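PDB 3GC6: ecto-NAD+ glycohydrolase (CD38 molecule) from Bos taurus, which is a disulfide-rich ectoenzyme of the ADP-ribosyl cyclase (CD38) family, combining a helical part with a parallel beta-sheet part. Local coordinates for residues V85-T90 with L103-D108; V152-F157 with R185-N190; T164-L169 with E196-L201. The protein carries 1 engineered substitution. One frame throughout, in Å; residues are numbered along the deposited sequence.

Contact 1: V85-T90 with L103-D108; sequences VFWSKT and LMTLED. With NAG (2-acetamido-2-deoxy-beta-D-glucopyranose), chain C.
L103 opens the approach to strand 85-88 by laying its CB against CG2 of V85 at 3.6 Å, the two side chains crossing at about a right angle. At M104 the backbone takes over. V85 N donates to M104 O at 2.9 Å with an N-H...O angle of 164°, a straight bond although the donor sits above the carbonyl plane. T105 follows with its CA-H directed at V85 O (CA to O 3.4 Å), while its methyl CG2 lies side by side with V85 CG1 at 3.9 Å. A water then fills the step to L106, donating to V85 O at 2.7 Å and accepting from L106 N at 2.8 Å, so V85 O is held by both a water and a CA-H. E107, bent at chi2, reaches the indole of W87 at its edge; W87 NE1 donates to E107 OE1 at 2.9 Å (angle 157°), though the place of that oxygen is somewhat uncertain. Ring and carboxylate planes stand 62° apart. D108 closes the 3-10 turn, its N bonding T105 O, while its OD2 accepts T105 N at 2.9 Å through the anti lone pair. Sequence T105-D108 begins the TLEDTL signature of this family. H95 of helix 91-101 meets W87 edge-to-face, and at the far end of the strand segment T90 CG2 touches the glycan NAG. Two backbone grips, direct and water-mediated, thus set the loop against the strand, and the indole N-H would be expected to stabilise negative charge on the buried E107.

Contact 2: V152-F157 with R185-N190; sequences VLSERF and RVQAPN. Engineered in segment 185-190: Q187 (natural residue Glu).
The backbones of helix 145-159 and the end of helix 182-187 come closest at S154 and Q187, whose CA atoms are 5.8 Å apart. This is helix-helix packing between helix 145-159 and the short helix joining two parallel strands of the ADP-ribosyl cyclase fold; a wider pi-type turn spans 185-187. Few side chains carry the contact. S154 points at the second helix and meets two neighbours: its CB lies 3.8 Å from V186 CG1 and 3.6 Å from Q187 CG. V186 sets CG1 anti to its backbone N (chi1 -178°), which sends that methyl across the E155 chain at about a right angle, CG1 to E155 CG 3.3 Å, a close approach for two carbons. The E155 chain is extended beyond CG and runs beside N190; its carboxylate continues to a salt bridge with K65. Q187 is an engineered residue, Glu in the natural sequence. Its chain is likewise extended beyond CG, bringing the amide to S154. S154 OG works in both directions, donating to W150 O within its own helix and accepting from the amide: Q187 NE2 to S154 OG is 3.0 Å with an N-H...O angle of 170°, and OG lies only 2° out of the amide plane.

Contact 3: T164-L169 with E196-L201; sequences TVRVVL and ELEAWL
E198 O is gripped twice: V167 N donates to it at 2.7 Å, nearly along the C=O axis (C=O...N angle 164°), and R166 CA adds a CA-H...O contact at 3.2 Å. The same pattern repeats along the pair, five N-H...O bonds linking V165, V167 and L169 with E196, E198 and W200; the strands run parallel, their axes 24° apart. T164, R166 and V168 share one sheet face with E196, E198 and W200. There the extended R166 chain lies alongside E198, guanidinium and carboxylate planes 76° apart. R166 NE is 3.8 Å from E198 OE1, a long salt bridge of charge alone, since the oxygen lies well out of the guanidinium plane. The hydrogen-bonded link runs through a water in that plane, which accepts from R166 NE at 3.0 Å and donates to E198 OE1 at 2.9 Å. T164 CG2 covers one guanidinium face near its rim, and W200 NE1 adds a weak bond to E198 OE1. The opposite sheet face, formed by V165, V167 and L169 with L197, A199 and L201, is apolar: V167 CG1, in the crowded position between backbone N and carbonyl carbon in the conformer described, presses on A199 CB at 3.5 Å, tighter than usual. R233 of the next strand pairs with E196. Such in-register neighbours, joined through helix 182-187, form a beta-alpha-beta unit at the middle of the four-stranded parallel sheet.

Contacts 1 and 3 share the parallel sheet, since strands 85-88 and 164-170 are neighbours in it; their centres lie about 10 Å apart. F86 N to R166 O, at 2.7 Å, is a probable hydrogen bond, as is T90 OG1 to V168 O at 2.8 Å. Contact 2 packs against contact 1, centre to centre about 12 Å: L106 CD2 lies 3.5 Å from S154 OG, and F86 CD1 3.4 Å from OE1 of the engineered Q187. Contacts 2 and 3 do not touch, their nearest atoms about 6 Å apart, yet they interlock along the chain. A sulfate lies about 6 Å from the W87 side chain; NAG near K89 and T90 belongs to attached glycan.

Contact 1: V85-T90 with L103-D108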
loop_
_atom_site.group_PDB
_atom_site.type_symbol
_atom_site.label_atom_id
_atom_site.label_comp_id
_atom_site.label_asym_id
_atom_site.label_seq_id
_atom_site.Cartn_x
_atom_site.Cartn_y
_atom_site.Cartn_z
ATOM N N VAL A 85 20.177 -10.518 -3.306
ATOM C CA VAL A 85 21.581 -10.126 -3.291
ATOM C C VAL A 85 22.078 -9.940 -1.856
ATOM O O VAL A 85 21.397 -9.280 -1.036
ATOM C CB VAL A 85 21.746 -8.788 -4.012
ATOM C CG1 VAL A 85 23.184 -8.278 -3.864
ATOM C CG2 VAL A 85 21.414 -8.994 -5.518
ATOM N N PHE A 86 23.242 -10.520 -1.557
ATOM C CA PHE A 86 23.966 -10.307 -0.301
ATOM C C PHE A 86 25.200 -9.494 -0.635
ATOM O O PHE A 86 25.632 -9.442 -1.798
ATOM C CB PHE A 86 24.424 -11.649 0.269
ATOM C CG PHE A 86 23.297 -12.521 0.699
ATOM C CD1 PHE A 86 22.907 -12.558 2.049
ATOM C CD2 PHE A 86 22.601 -13.293 -0.238
ATOM C CE1 PHE A 86 21.821 -13.389 2.451
ATOM C CE2 PHE A 86 21.533 -14.100 0.147
ATOM C CZ PHE A 86 21.145 -14.155 1.496
ATOM N N TRP A 87 25.752 -8.819 0.365
ATOM C CA TRP A 87 26.931 -8.002 0.098
ATOM C C TRP A 87 27.705 -7.817 1.389
ATOM O O TRP A 87 27.154 -7.943 2.484
ATOM C CB TRP A 87 26.523 -6.643 -0.514
ATOM C CG TRP A 87 25.658 -5.805 0.427
ATOM C CD1 TRP A 87 24.283 -5.839 0.561
ATOM C CD2 TRP A 87 26.120 -4.841 1.363
ATOM N NE1 TRP A 87 23.864 -4.929 1.537
ATOM C CE2 TRP A 87 24.989 -4.319 2.047
ATOM C CE3 TRP A 87 27.396 -4.368 1.701
ATOM C CZ2 TRP A 87 25.104 -3.328 3.025
ATOM C CZ3 TRP A 87 27.514 -3.395 2.695
ATOM C CH2 TRP A 87 26.370 -2.900 3.351
ATOM N N SER A 88 28.992 -7.512 1.237
ATOM C CA SER A 88 29.794 -7.235 2.423
ATOM C C SER A 88 30.947 -6.354 2.004
ATOM O O SER A 88 31.696 -6.718 1.093
ATOM C CB SER A 88 30.334 -8.560 2.996
ATOM O OG SER A 88 30.991 -8.369 4.251
ATOM N N LYS A 89 31.047 -5.179 2.630
ATOM C CA LYS A 89 32.121 -4.203 2.349
ATOM C C LYS A 89 32.030 -3.565 0.956
ATOM O O LYS A 89 32.980 -2.938 0.501
ATOM C CB LYS A 89 33.525 -4.790 2.565
ATOM C CG LYS A 89 33.670 -5.732 3.783
ATOM C CD LYS A 89 33.297 -5.032 5.074
ATOM C CE LYS A 89 33.428 -5.959 6.314
ATOM N NZ LYS A 89 34.805 -6.474 6.562
ATOM N N THR A 90 30.867 -3.688 0.312
ATOM C CA THR A 90 30.651 -3.191 -1.055
ATOM C C THR A 90 29.315 -2.433 -1.136
ATOM O O THR A 90 28.600 -2.514 -2.141
ATOM C CB THR A 90 30.554 -4.374 -2.035
ATOM O OG1 THR A 90 29.562 -5.278 -1.518
ATOM C CG2 THR A 90 31.904 -5.094 -2.132
ATOM N N LEU A 103 17.172 -6.402 -8.676
ATOM C CA LEU A 103 17.328 -7.413 -7.623
ATOM C C LEU A 103 17.116 -6.740 -6.256
ATOM O O LEU A 103 16.924 -5.509 -6.152
ATOM C CB LEU A 103 18.743 -8.019 -7.663
ATOM C CG LEU A 103 19.107 -8.600 -9.031
ATOM C CD1 LEU A 103 20.589 -9.006 -9.091
ATOM C CD2 LEU A 103 18.190 -9.762 -9.424
ATOM N N MET A 104 17.121 -7.536 -5.189
ATOM C CA MET A 104 16.884 -6.947 -3.873
ATOM C C MET A 104 17.952 -7.324 -2.841
ATOM O O MET A 104 18.175 -8.524 -2.583
ATOM C CB MET A 104 15.513 -7.334 -3.305
ATOM C CG MET A 104 14.368 -6.954 -4.203
ATOM S SD MET A 104 12.772 -7.624 -3.595
ATOM C CE MET A 104 12.757 -6.657 -2.194
ATOM N N THR A 105 18.617 -6.309 -2.281
ATOM C CA THR A 105 19.439 -6.485 -1.077
ATOM C C THR A 105 18.547 -6.448 0.177
ATOM O O THR A 105 17.348 -6.180 0.072
ATOM C CB THR A 105 20.501 -5.368 -0.902
ATOM O OG1 THR A 105 19.846 -4.118 -0.668
ATOM C CG2 THR A 105 21.381 -5.248 -2.169
ATOM N N LEU A 106 19.177 -6.653 1.337
ATOM C CA LEU A 106 18.449 -6.591 2.604
ATOM C C LEU A 106 17.810 -5.214 2.743
ATOM O O LEU A 106 16.710 -5.087 3.267
ATOM C CB LEU A 106 19.415 -6.856 3.757
ATOM C CG LEU A 106 18.824 -6.891 5.178
ATOM C CD1 LEU A 106 17.742 -7.948 5.259
ATOM C CD2 LEU A 106 19.923 -7.113 6.214
ATOM N N GLU A 107 18.517 -4.184 2.281
ATOM C CA GLU A 107 18.022 -2.813 2.406
ATOM C C GLU A 107 16.926 -2.481 1.409
ATOM O O GLU A 107 16.376 -1.376 1.430
ATOM C CB GLU A 107 19.198 -1.834 2.304
ATOM C CG GLU A 107 20.226 -1.981 3.394
ATOM C CD GLU A 107 21.119 -3.221 3.248
ATOM O OE1 GLU A 107 21.304 -3.716 2.120
ATOM O OE2 GLU A 107 21.681 -3.690 4.242
ATOM N N ASP A 108 16.581 -3.446 0.551
ATOM C CA ASP A 108 15.489 -3.288 -0.397
ATOM C C ASP A 108 14.217 -4.029 0.052
ATOM O O ASP A 108 13.209 -4.017 -0.642
ATOM C CB ASP A 108 15.924 -3.753 -1.790
ATOM C CG ASP A 108 17.069 -2.929 -2.352
ATOM O OD1 ASP A 108 16.921 -1.668 -2.381
ATOM O OD2 ASP A 108 18.093 -3.514 -2.789
HETATM C C1 NAG C . 36.239 -1.835 -1.027
HETATM C C2 NAG C . 35.325 -0.941 -1.879
HETATM C C3 NAG C . 35.800 0.521 -1.780
HETATM C C4 NAG C . 36.091 0.986 -0.346
HETATM C C5 NAG C . 36.944 -0.059 0.369
HETATM C C6 NAG C . 37.187 0.268 1.853
HETATM C C7 NAG C . 34.264 -1.987 -3.833
HETATM C C8 NAG C . 34.475 -2.540 -5.208
HETATM N N2 NAG C . 35.321 -1.359 -3.285
HETATM O O3 NAG C . 34.879 1.383 -2.419
HETATM O O4 NAG C . 36.778 2.247 -0.367
HETATM O O5 NAG C . 36.272 -1.306 0.291
HETATM O O6 NAG C . 35.960 0.515 2.512
HETATM O O7 NAG C . 33.172 -2.108 -3.270
HETATM O O HOH W 1 21.723 -7.785 1.200
#

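Contact 2: V152-F157 with R185-N190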
loop_
_atom_site.group_PDB
_atom_site.type_symbol
_atom_site.label_atom_id
_atom_site.label_comp_id
_atom_site.label_asym_id
_atom_site.label_seq_id
_atom_site.Cartn_x
_atom_site.Cartn_y
_atom_site.Cartn_z
ATOM N N VAL A 152 18.746 -9.941 13.369
ATOM C CA VAL A 152 17.609 -10.819 13.178
ATOM C C VAL A 152 17.027 -10.645 11.768
ATOM O O VAL A 152 16.584 -11.621 11.146
ATOM C CB VAL A 152 16.533 -10.655 14.282
ATOM C CG1 VAL A 152 15.994 -9.276 14.298
ATOM C CG2 VAL A 152 15.421 -11.720 14.094
ATOM N N LEU A 153 17.031 -9.419 11.260
ATOM C CA LEU A 153 16.566 -9.242 9.880
ATOM C C LEU A 153 17.444 -10.048 8.935
ATOM O O LEU A 153 16.943 -10.677 7.990
ATOM C CB LEU A 153 16.550 -7.770 9.445
ATOM C CG LEU A 153 15.560 -7.445 8.316
ATOM C CD1 LEU A 153 14.089 -7.585 8.784
ATOM C CD2 LEU A 153 15.857 -6.059 7.763
ATOM N N SER A 154 18.743 -9.996 9.177
ATOM C CA SER A 154 19.717 -10.747 8.330
ATOM C C SER A 154 19.457 -12.244 8.366
ATOM O O SER A 154 19.518 -12.938 7.338
ATOM C CB SER A 154 21.150 -10.501 8.823
ATOM O OG SER A 154 21.580 -9.208 8.482
ATOM N N GLU A 155 19.218 -12.772 9.563
ATOM C CA GLU A 155 18.909 -14.219 9.714
ATOM C C GLU A 155 17.693 -14.612 8.929
ATOM O O GLU A 155 17.700 -15.621 8.212
ATOM C CB GLU A 155 18.679 -14.573 11.190
ATOM C CG GLU A 155 19.927 -14.441 12.027
ATOM C CD GLU A 155 19.733 -14.911 13.467
ATOM O OE1 GLU A 155 18.581 -14.972 13.930
ATOM O OE2 GLU A 155 20.748 -15.186 14.145
ATOM N N ARG A 156 16.622 -13.823 9.044
ATOM C CA ARG A 156 15.373 -14.202 8.399
ATOM C C ARG A 156 15.532 -14.094 6.876
ATOM O O ARG A 156 15.065 -14.952 6.129
ATOM C CB ARG A 156 14.220 -13.369 8.924
ATOM C CG ARG A 156 13.941 -13.610 10.420
ATOM C CD ARG A 156 13.315 -14.994 10.636
ATOM N NE ARG A 156 11.996 -15.071 10.008
ATOM C CZ ARG A 156 10.851 -14.800 10.643
ATOM N NH1 ARG A 156 10.880 -14.441 11.920
ATOM N NH2 ARG A 156 9.690 -14.878 10.001
ATOM N N PHE A 157 16.272 -13.070 6.424
ATOM C CA PHE A 157 16.559 -12.843 4.992
ATOM C C PHE A 157 17.343 -14.056 4.446
ATOM O O PHE A 157 17.003 -14.592 3.386
ATOM C CB PHE A 157 17.390 -11.556 4.936
ATOM C CG PHE A 157 17.823 -11.101 3.550
ATOM C CD1 PHE A 157 16.907 -10.535 2.657
ATOM C CD2 PHE A 157 19.182 -11.070 3.221
ATOM C CE1 PHE A 157 17.343 -10.029 1.404
ATOM C CE2 PHE A 157 19.617 -10.573 1.976
ATOM C CZ PHE A 157 18.699 -10.064 1.073
ATOM N N ARG A 185 29.088 -13.793 9.729
ATOM C CA ARG A 185 28.719 -14.315 11.047
ATOM C C ARG A 185 27.243 -14.729 11.105
ATOM O O ARG A 185 26.896 -15.730 11.763
ATOM C CB ARG A 185 29.000 -13.241 12.110
ATOM C CG ARG A 185 28.565 -13.616 13.529
ATOM C CD ARG A 185 28.765 -12.456 14.533
ATOM N NE ARG A 185 28.029 -11.230 14.185
ATOM C CZ ARG A 185 28.616 -10.176 13.621
ATOM N NH1 ARG A 185 29.916 -10.231 13.369
ATOM N NH2 ARG A 185 27.938 -9.082 13.303
ATOM N N VAL A 186 26.387 -13.973 10.401
ATOM C CA VAL A 186 24.944 -14.136 10.521
ATOM C C VAL A 186 24.273 -14.610 9.229
ATOM O O VAL A 186 23.370 -15.452 9.260
ATOM C CB VAL A 186 24.258 -12.810 10.989
ATOM C CG1 VAL A 186 22.778 -13.041 11.158
ATOM C CG2 VAL A 186 24.865 -12.323 12.294
ATOM N N GLN A 187 24.688 -14.053 8.088
ATOM C CA GLN A 187 23.936 -14.370 6.856
ATOM C C GLN A 187 24.363 -15.692 6.245
ATOM O O GLN A 187 23.547 -16.601 6.108
ATOM C CB GLN A 187 24.038 -13.230 5.867
ATOM C CG GLN A 187 23.393 -11.937 6.407
ATOM C CD GLN A 187 23.725 -10.699 5.592
ATOM O OE1 GLN A 187 24.353 -10.762 4.550
ATOM N NE2 GLN A 187 23.239 -9.539 6.065
ATOM N N ALA A 188 25.646 -15.835 5.925
ATOM C CA ALA A 188 26.086 -17.072 5.262
ATOM C C ALA A 188 25.768 -18.334 6.087
ATOM O O ALA A 188 25.294 -19.310 5.554
ATOM C CB ALA A 188 27.596 -16.998 4.859
ATOM N N PRO A 189 26.001 -18.304 7.412
ATOM C CA PRO A 189 25.761 -19.527 8.199
ATOM C C PRO A 189 24.286 -19.898 8.309
ATOM O O PRO A 189 23.983 -21.031 8.709
ATOM C CB PRO A 189 26.305 -19.158 9.597
ATOM C CG PRO A 189 27.378 -18.140 9.279
ATOM C CD PRO A 189 26.819 -17.318 8.163
ATOM N N ASN A 190 23.403 -18.955 7.961
ATOM C CA ASN A 190 21.971 -19.189 8.086
ATOM C C ASN A 190 21.264 -19.332 6.734
ATOM O O ASN A 190 20.036 -19.401 6.699
ATOM C CB ASN A 190 21.317 -18.108 8.935
ATOM C CG ASN A 190 21.673 -18.250 10.382
ATOM O OD1 ASN A 190 22.324 -17.373 10.983
ATOM N ND2 ASN A 190 21.281 -19.381 10.955
#

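Contact 3: T164-L169 with E196-L201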
loop_
_atom_site.group_PDB
_atom_site.type_symbol
_atom_site.label_atom_id
_atom_site.label_comp_id
_atom_site.label_asym_id
_atom_site.label_seq_id
_atom_site.Cartn_x
_atom_site.Cartn_y
_atom_site.Cartn_z
ATOM N N THR A 164 18.815 -19.314 -6.892
ATOM C CA THR A 164 20.157 -18.729 -6.991
ATOM C C THR A 164 20.246 -17.416 -6.228
ATOM O O THR A 164 19.411 -16.532 -6.440
ATOM C CB THR A 164 20.587 -18.507 -8.455
ATOM O OG1 THR A 164 20.732 -19.789 -9.071
ATOM C CG2 THR A 164 21.924 -17.761 -8.527
ATOM N N VAL A 165 21.242 -17.300 -5.346
ATOM C CA VAL A 165 21.521 -16.019 -4.661
ATOM C C VAL A 165 22.895 -15.503 -5.104
ATOM O O VAL A 165 23.760 -16.295 -5.490
ATOM C CB VAL A 165 21.461 -16.089 -3.113
ATOM C CG1 VAL A 165 20.090 -16.637 -2.670
ATOM C CG2 VAL A 165 22.575 -16.947 -2.564
ATOM N N ARG A 166 23.086 -14.184 -5.027
ATOM C CA ARG A 166 24.336 -13.569 -5.471
ATOM C C ARG A 166 24.913 -12.781 -4.316
ATOM O O ARG A 166 24.177 -12.194 -3.523
ATOM C CB ARG A 166 24.072 -12.668 -6.696
ATOM C CG ARG A 166 23.572 -13.489 -7.899
ATOM C CD ARG A 166 22.732 -12.723 -8.907
ATOM N NE ARG A 166 22.528 -13.587 -10.078
ATOM C CZ ARG A 166 21.434 -14.317 -10.270
ATOM N NH1 ARG A 166 20.436 -14.241 -9.393
ATOM N NH2 ARG A 166 21.326 -15.099 -11.352
ATOM N N VAL A 167 26.227 -12.861 -4.116
ATOM C CA VAL A 167 26.883 -11.949 -3.165
ATOM C C VAL A 167 27.945 -11.112 -3.858
ATOM O O VAL A 167 28.688 -11.610 -4.710
ATOM C CB VAL A 167 27.497 -12.670 -1.924
ATOM C CG1 VAL A 167 28.576 -13.669 -2.338
ATOM C CG2 VAL A 167 28.073 -11.661 -0.931
ATOM N N VAL A 168 27.991 -9.831 -3.497
ATOM C CA VAL A 168 28.994 -8.894 -4.029
ATOM C C VAL A 168 30.031 -8.625 -2.942
ATOM O O VAL A 168 29.720 -8.071 -1.888
ATOM C CB VAL A 168 28.314 -7.571 -4.381
ATOM C CG1 VAL A 168 29.302 -6.608 -5.031
ATOM C CG2 VAL A 168 27.157 -7.824 -5.344
ATOM N N LEU A 169 31.275 -9.002 -3.239
ATOM C CA LEU A 169 32.370 -8.892 -2.288
ATOM C C LEU A 169 33.491 -7.994 -2.840
ATOM O O LEU A 169 33.548 -7.747 -4.044
ATOM C CB LEU A 169 32.916 -10.277 -1.958
ATOM C CG LEU A 169 31.901 -11.208 -1.304
ATOM C CD1 LEU A 169 32.517 -12.591 -1.079
ATOM C CD2 LEU A 169 31.433 -10.659 0.056
ATOM N N GLU A 196 21.774 -22.013 -4.358
ATOM C CA GLU A 196 23.048 -21.911 -5.051
ATOM C C GLU A 196 23.533 -20.497 -4.867
ATOM O O GLU A 196 22.737 -19.533 -4.924
ATOM C CB GLU A 196 22.933 -22.238 -6.545
ATOM C CG GLU A 196 22.280 -23.605 -6.773
ATOM C CD GLU A 196 22.455 -24.131 -8.174
ATOM O OE1 GLU A 196 23.096 -23.439 -8.996
ATOM O OE2 GLU A 196 21.951 -25.253 -8.431
ATOM N N LEU A 197 24.819 -20.348 -4.608
ATOM C CA LEU A 197 25.338 -19.012 -4.351
ATOM C C LEU A 197 26.442 -18.674 -5.328
ATOM O O LEU A 197 27.392 -19.469 -5.523
ATOM C CB LEU A 197 25.850 -18.920 -2.901
ATOM C CG LEU A 197 26.364 -17.555 -2.425
ATOM C CD1 LEU A 197 26.124 -17.402 -0.901
ATOM C CD2 LEU A 197 27.831 -17.364 -2.775
ATOM N N GLU A 198 26.318 -17.500 -5.940
ATOM C CA GLU A 198 27.377 -16.965 -6.772
ATOM C C GLU A 198 28.002 -15.780 -6.067
ATOM O O GLU A 198 27.294 -14.843 -5.633
ATOM C CB GLU A 198 26.839 -16.451 -8.103
ATOM C CG GLU A 198 26.154 -17.450 -8.917
ATOM C CD GLU A 198 25.542 -16.805 -10.146
ATOM O OE1 GLU A 198 25.747 -15.579 -10.367
ATOM O OE2 GLU A 198 24.865 -17.535 -10.875
ATOM N N ALA A 199 29.324 -15.805 -5.958
ATOM C CA ALA A 199 30.060 -14.668 -5.392
ATOM C C ALA A 199 30.851 -13.984 -6.490
ATOM O O ALA A 199 31.446 -14.641 -7.344
ATOM C CB ALA A 199 30.999 -15.128 -4.323
ATOM N N TRP A 200 30.836 -12.665 -6.436
ATOM C CA TRP A 200 31.552 -11.836 -7.374
ATOM C C TRP A 200 32.521 -10.971 -6.569
ATOM O O TRP A 200 32.081 -10.176 -5.728
ATOM C CB TRP A 200 30.529 -10.950 -8.096
ATOM C CG TRP A 200 29.547 -11.760 -8.914
ATOM C CD1 TRP A 200 28.345 -12.277 -8.499
ATOM C CD2 TRP A 200 29.702 -12.135 -10.283
ATOM N NE1 TRP A 200 27.743 -12.967 -9.546
ATOM C CE2 TRP A 200 28.567 -12.900 -10.643
ATOM C CE3 TRP A 200 30.706 -11.918 -11.233
ATOM C CZ2 TRP A 200 28.398 -13.432 -11.929
ATOM C CZ3 TRP A 200 30.532 -12.437 -12.528
ATOM C CH2 TRP A 200 29.385 -13.190 -12.853
ATOM N N LEU A 201 33.837 -11.122 -6.787
ATOM C CA LEU A 201 34.811 -10.295 -6.076
ATOM C C LEU A 201 35.250 -9.174 -7.017
ATOM O O LEU A 201 35.927 -9.446 -8.010
ATOM C CB LEU A 201 36.049 -11.116 -5.663
ATOM C CG LEU A 201 35.891 -11.941 -4.373
ATOM C CD1 LEU A 201 34.813 -12.999 -4.513
ATOM C CD2 LEU A 201 37.229 -12.585 -4.020
HETATM O O HOH W 2 24.639 -13.641 -12.154
#